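Local coordinates for putative glucoamylase (Bacteroides caccae ATCC 43185, PDB 4QT9), which is a putative glucoamylase, probably hydrolysing alpha-glucosidic bonds of starch-like glucans, with an alpha/alpha toroid fold, at residues F108-H114 / G132-T138. Numbering follows the deposited sequence.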
loop_
_atom_site.group_PDB
_atom_site.type_symbol
_atom_site.label_atom_id
_atom_site.label_comp_id
_atom_site.label_asym_id
_atom_site.label_seq_id
_atom_site.Cartn_x
_atom_site.Cartn_y
_atom_site.Cartn_z
ATOM N N PHE A 108 -8.292 -17.636 -6.480
ATOM C CA PHE A 108 -9.272 -18.273 -5.602
ATOM C C PHE A 108 -10.503 -17.425 -5.612
ATOM O O PHE A 108 -10.535 -16.364 -5.002
ATOM C CB PHE A 108 -8.646 -18.444 -4.186
ATOM C CG PHE A 108 -7.281 -19.103 -4.246
ATOM C CD1 PHE A 108 -6.129 -18.341 -4.422
ATOM C CD2 PHE A 108 -7.162 -20.489 -4.283
ATOM C CE1 PHE A 108 -4.880 -18.950 -4.557
ATOM C CE2 PHE A 108 -5.910 -21.098 -4.387
ATOM C CZ PHE A 108 -4.778 -20.320 -4.513
ATOM N N HIS A 109 -11.484 -17.847 -6.429
ATOM C CA HIS A 109 -12.748 -17.144 -6.728
ATOM C C HIS A 109 -12.383 -15.755 -7.271
ATOM O O HIS A 109 -12.905 -14.745 -6.819
ATOM C CB HIS A 109 -13.694 -17.095 -5.507
ATOM C CG HIS A 109 -14.385 -18.394 -5.255
ATOM N ND1 HIS A 109 -15.561 -18.722 -5.899
ATOM C CD2 HIS A 109 -14.032 -19.417 -4.447
ATOM C CE1 HIS A 109 -15.891 -19.922 -5.459
ATOM N NE2 HIS A 109 -15.000 -20.387 -4.591
ATOM N N GLY A 110 -11.406 -15.733 -8.177
ATOM C CA GLY A 110 -10.930 -14.505 -8.802
ATOM C C GLY A 110 -9.961 -13.675 -7.980
ATOM O O GLY A 110 -9.319 -12.778 -8.527
ATOM N N ALA A 111 -9.864 -13.934 -6.666
ATOM C CA ALA A 111 -8.974 -13.186 -5.789
ATOM C C ALA A 111 -7.551 -13.775 -5.844
ATOM O O ALA A 111 -7.372 -14.974 -6.062
ATOM C CB ALA A 111 -9.497 -13.187 -4.350
ATOM N N TYR A 112 -6.549 -12.935 -5.620
ATOM C CA TYR A 112 -5.168 -13.403 -5.657
ATOM C C TYR A 112 -4.658 -13.729 -4.249
ATOM O O TYR A 112 -5.119 -13.138 -3.264
ATOM C CB TYR A 112 -4.271 -12.385 -6.365
ATOM C CG TYR A 112 -4.480 -12.370 -7.865
ATOM C CD1 TYR A 112 -3.927 -13.360 -8.678
ATOM C CD2 TYR A 112 -5.265 -11.392 -8.472
ATOM C CE1 TYR A 112 -4.096 -13.341 -10.063
ATOM C CE2 TYR A 112 -5.464 -11.378 -9.854
ATOM C CZ TYR A 112 -4.871 -12.355 -10.644
ATOM O OH TYR A 112 -5.024 -12.344 -12.001
ATOM N N PRO A 113 -3.707 -14.701 -4.121
ATOM C CA PRO A 113 -3.158 -14.990 -2.779
ATOM C C PRO A 113 -2.192 -13.897 -2.335
ATOM O O PRO A 113 -1.795 -13.069 -3.165
ATOM C CB PRO A 113 -2.378 -16.284 -3.005
ATOM C CG PRO A 113 -1.898 -16.178 -4.421
ATOM C CD PRO A 113 -3.033 -15.523 -5.160
ATOM N N HIS A 114 -1.754 -13.926 -1.061
ATOM C CA HIS A 114 -0.725 -12.989 -0.575
ATOM C C HIS A 114 0.579 -13.139 -1.383
ATOM O O HIS A 114 1.150 -12.156 -1.848
ATOM C CB HIS A 114 -0.414 -13.240 0.904
ATOM C CG HIS A 114 0.363 -12.140 1.566
ATOM N ND1 HIS A 114 -0.034 -11.629 2.770
ATOM C CD2 HIS A 114 1.471 -11.483 1.159
ATOM C CE1 HIS A 114 0.828 -10.673 3.067
ATOM N NE2 HIS A 114 1.754 -10.551 2.126
ATOM N N GLY A 132 -4.862 -19.650 0.260
ATOM C CA GLY A 132 -5.827 -19.351 -0.788
ATOM C C GLY A 132 -5.861 -17.881 -1.097
ATOM O O GLY A 132 -4.824 -17.243 -1.201
ATOM N N GLY A 133 -7.056 -17.354 -1.268
ATOM C CA GLY A 133 -7.237 -15.945 -1.557
ATOM C C GLY A 133 -7.066 -15.082 -0.325
ATOM O O GLY A 133 -7.344 -15.507 0.800
ATOM N N ASP A 134 -6.541 -13.887 -0.552
ATOM C CA ASP A 134 -6.326 -12.800 0.410
ATOM C C ASP A 134 -6.960 -11.577 -0.239
ATOM O O ASP A 134 -6.406 -11.058 -1.219
ATOM C CB ASP A 134 -4.802 -12.625 0.671
ATOM C CG ASP A 134 -4.487 -11.545 1.690
ATOM O OD1 ASP A 134 -5.173 -10.476 1.672
ATOM O OD2 ASP A 134 -3.576 -11.757 2.511
ATOM N N LEU A 135 -8.164 -11.183 0.204
ATOM C CA LEU A 135 -8.909 -10.106 -0.465
ATOM C C LEU A 135 -8.315 -8.693 -0.270
ATOM O O LEU A 135 -8.454 -7.833 -1.148
ATOM C CB LEU A 135 -10.386 -10.123 -0.052
ATOM C CG LEU A 135 -11.361 -9.512 -1.059
ATOM C CD1 LEU A 135 -11.397 -10.294 -2.348
ATOM C CD2 LEU A 135 -12.745 -9.389 -0.470
ATOM N N VAL A 136 -7.625 -8.474 0.832
ATOM C CA VAL A 136 -6.966 -7.195 1.112
ATOM C C VAL A 136 -5.817 -6.996 0.126
ATOM O O VAL A 136 -5.693 -5.942 -0.478
ATOM C CB VAL A 136 -6.482 -7.169 2.570
ATOM C CG1 VAL A 136 -5.631 -5.933 2.845
ATOM C CG2 VAL A 136 -7.671 -7.245 3.516
ATOM N N GLU A 137 -5.003 -8.023 -0.062
ATOM C CA GLU A 137 -3.887 -8.006 -0.998
ATOM C C GLU A 137 -4.389 -7.879 -2.444
ATOM O O GLU A 137 -3.790 -7.152 -3.243
ATOM C CB GLU A 137 -3.061 -9.274 -0.803
ATOM C CG GLU A 137 -2.172 -9.199 0.423
ATOM C CD GLU A 137 -0.850 -8.505 0.159
ATOM O OE1 GLU A 137 0.035 -9.126 -0.480
ATOM O OE2 GLU A 137 -0.714 -7.325 0.558
ATOM N N THR A 138 -5.527 -8.516 -2.754
ATOM C CA THR A 138 -6.177 -8.422 -4.076
ATOM C C THR A 138 -6.596 -6.957 -4.358
ATOM O O THR A 138 -6.389 -6.449 -5.462
ATOM C CB THR A 138 -7.374 -9.376 -4.154
ATOM O OG1 THR A 138 -6.901 -10.706 -3.998
ATOM C CG2 THR A 138 -8.136 -9.259 -5.475
HETATM O O HOH W 1 -2.917 -16.218 0.425
HETATM O O HOH W 2 -2.219 -13.049 4.106
#
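A type I' turn, Phe-108 to Ala-111, leads into an extended run past the short strand 133-134 and the start of helix 135-152; the closest CA pair, Pro-113 and Gly-133 at 4.4 Å, lies at the strand. Asp-134 N donates to Tyr-112 O (3.2 Å), and water 1 joins His-114 N to Gly-132 O. Asp-134 is the N-cap: its OD1 accepts from Glu-137 N at 3.0 Å. One turn into the helix, Thr-138 OG1 donates to Asp-134 O (2.8 Å) and accepts from Tyr-112 N (2.8 Å), tying the loop to the first helical turn. Gly-132 CA sits 3.6 Å from the Phe-108 ring centroid in a CH-pi contact; Gly-133, between Phe-108 and Ala-111, leaves little room for a side chain. Ala-111 CB meets Leu-135 CD1 (4.0 Å). Glu-137 CG lies over the His-114 ring, 4.1 Å from its centroid; Glu-137 OE1 is held by Gly-68 N, and water 2 bridges His-114 ND1 and Asp-134 OD2. An acetate ion, probably from the crystallisation liquor, lies about 3 Å from the Glu-137 side chain and may mark a pocket. Thus the loop after helix 88-104 packs on an N-capped helix of the alpha/alpha toroid.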